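Local coordinates for cell wall surface anchor family protein (Jo),Cell wall surface anchor family protein (In) (Streptococcus pneumoniae, PDB 5MKC) that joins two engineered parts of a pneumococcal pilus adhesin, which associate autocatalytically through an isopeptide bond and offer a tool for welding proteins together, at residues Val69-Asp73 / Asp74-Gly78. Numbering follows the deposited sequence.
Sequences VNNLD and DNQYG
N71 and D74 meet at the head of a beta hairpin that links strand 60-69 to strand 76-89. The N71 amide turns back over the turn because its CG lies anti to the backbone N (chi1 -174°). N71 OD1 accepts a hydrogen bond from D74 N at 3.0 Å. That donor stands above the amide plane of N71, not on a lone pair. The N71 amide and the D74 carboxylate are tilted 66° apart.

L72 to N75 form a type I turn, closed by N75 N to L72 O at 3.0 Å. Q76 N donates to N71 O at 3.0 Å in a nearly straight bond, which completes a G1 beta bulge. N75 has the positive phi that this bulge needs. One step further, N70 N and N71 N both grip Q76 O from the same face of its carbonyl plane, a classic beta bulge.

Q76 and N71 project from the same face of the hairpin. Q76 NE2, at the end of an extended chain, donates to D74 OD2 (2.8 Å) at that oxygen's anti lone pair, and D74 OD2 lies in the plane of the Q76 amide. R191 forms a salt bridge with the same oxygen. Q76 OE1 accepts from a water at 2.6 Å, and this water in turn accepts from N70 ND2.

V69 and Y77 occupy the opposite face and lie side by side. V69 CG2 packs obliquely on the ring, 4.0 Å from Y77 CE1. L72 CD1 comes obliquely to the phenol end, 3.6 Å from Y77 OH. K46 bonds both L72 O and N75 OD1, tying the turn to strand 44-57.

The chemistry thus divides by face: polar bonds fix Q76 on one, apolar contacts flank Y77 on the other. Shared by Q76 and R191, the D74 carboxylate is probably stabilised in its charged form.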
loop_
_atom_site.group_PDB
_atom_site.type_symbol
_atom_site.label_atom_id
_atom_site.label_comp_id
_atom_site.label_asym_id
_atom_site.label_seq_id
_atom_site.Cartn_x
_atom_site.Cartn_y
_atom_site.Cartn_z
ATOM N N VAL A 69 -9.922 10.152 4.919
ATOM C CA VAL A 69 -9.613 10.768 6.196
ATOM C C VAL A 69 -10.588 10.248 7.242
ATOM O O VAL A 69 -11.753 10.517 7.148
ATOM C CB VAL A 69 -9.752 12.292 6.054
ATOM C CG1 VAL A 69 -9.408 12.991 7.345
ATOM C CG2 VAL A 69 -8.849 12.767 4.929
ATOM N N ASN A 70 -10.113 9.478 8.215
ATOM C CA ASN A 70 -10.978 8.877 9.213
ATOM C C ASN A 70 -11.279 9.833 10.344
ATOM O O ASN A 70 -12.374 9.818 10.883
ATOM C CB ASN A 70 -10.344 7.602 9.785
ATOM C CG ASN A 70 -10.083 6.556 8.716
ATOM O OD1 ASN A 70 -10.778 6.514 7.718
ATOM N ND2 ASN A 70 -9.071 5.742 8.906
ATOM N N ASN A 71 -10.298 10.642 10.725
ATOM C CA ASN A 71 -10.485 11.653 11.763
ATOM C C ASN A 71 -9.380 12.699 11.677
ATOM O O ASN A 71 -8.258 12.465 12.144
ATOM C CB ASN A 71 -10.434 11.008 13.137
ATOM C CG ASN A 71 -10.757 11.969 14.246
ATOM O OD1 ASN A 71 -10.370 13.151 14.232
ATOM N ND2 ASN A 71 -11.461 11.456 15.231
ATOM N N LEU A 72 -9.700 13.844 11.078
ATOM C CA LEU A 72 -8.690 14.831 10.720
ATOM C C LEU A 72 -8.005 15.395 11.958
ATOM O O LEU A 72 -6.777 15.472 12.002
ATOM C CB LEU A 72 -9.313 15.971 9.929
ATOM C CG LEU A 72 -8.306 17.001 9.412
ATOM C CD1 LEU A 72 -7.295 16.332 8.496
ATOM C CD2 LEU A 72 -9.021 18.125 8.669
ATOM N N ASP A 73 -8.786 15.751 12.974
ATOM C CA ASP A 73 -8.224 16.351 14.171
ATOM C C ASP A 73 -7.277 15.404 14.869
ATOM O O ASP A 73 -6.307 15.847 15.462
ATOM C CB ASP A 73 -9.317 16.754 15.168
ATOM C CG ASP A 73 -10.036 18.013 14.776
ATOM O OD1 ASP A 73 -9.819 18.548 13.662
ATOM O OD2 ASP A 73 -10.837 18.474 15.615
ATOM N N ASP A 74 -7.574 14.110 14.825
ATOM C CA ASP A 74 -6.722 13.130 15.476
ATOM C C ASP A 74 -5.706 12.481 14.538
ATOM O O ASP A 74 -5.027 11.517 14.923
ATOM C CB ASP A 74 -7.586 12.060 16.128
ATOM C CG ASP A 74 -6.839 11.298 17.186
ATOM O OD1 ASP A 74 -6.205 11.942 18.034
ATOM O OD2 ASP A 74 -6.838 10.066 17.156
ATOM N N ASN A 75 -5.601 13.002 13.313
ATOM C CA ASN A 75 -4.611 12.539 12.344
ATOM C C ASN A 75 -4.728 11.048 12.017
ATOM O O ASN A 75 -3.728 10.339 11.985
ATOM C CB ASN A 75 -3.192 12.861 12.820
ATOM C CG ASN A 75 -3.039 14.302 13.234
ATOM O OD1 ASN A 75 -3.305 15.207 12.456
ATOM N ND2 ASN A 75 -2.635 14.526 14.480
ATOM N N GLN A 76 -5.946 10.596 11.743
ATOM C CA GLN A 76 -6.195 9.217 11.360
ATOM C C GLN A 76 -6.645 9.125 9.922
ATOM O O GLN A 76 -7.532 9.867 9.502
ATOM C CB GLN A 76 -7.288 8.608 12.222
ATOM C CG GLN A 76 -6.893 8.452 13.683
ATOM C CD GLN A 76 -8.001 7.801 14.452
ATOM O OE1 GLN A 76 -8.581 6.837 14.004
ATOM N NE2 GLN A 76 -8.327 8.354 15.577
ATOM N N TYR A 77 -6.034 8.199 9.186
ATOM C CA TYR A 77 -6.220 8.105 7.745
ATOM C C TYR A 77 -6.290 6.657 7.313
ATOM O O TYR A 77 -5.658 5.791 7.919
ATOM C CB TYR A 77 -5.049 8.765 7.016
ATOM C CG TYR A 77 -4.857 10.228 7.319
ATOM C CD1 TYR A 77 -5.482 11.191 6.539
ATOM C CD2 TYR A 77 -4.038 10.645 8.375
ATOM C CE1 TYR A 77 -5.296 12.529 6.785
ATOM C CE2 TYR A 77 -3.850 11.982 8.644
ATOM C CZ TYR A 77 -4.497 12.928 7.852
ATOM O OH TYR A 77 -4.365 14.288 8.121
ATOM N N GLY A 78 -7.024 6.391 6.241
ATOM C CA GLY A 78 -6.932 5.098 5.586
ATOM C C GLY A 78 -5.921 5.141 4.438
ATOM O O GLY A 78 -5.873 6.113 3.700
HETATM O O HOH W 1 -7.905 5.390 11.900
#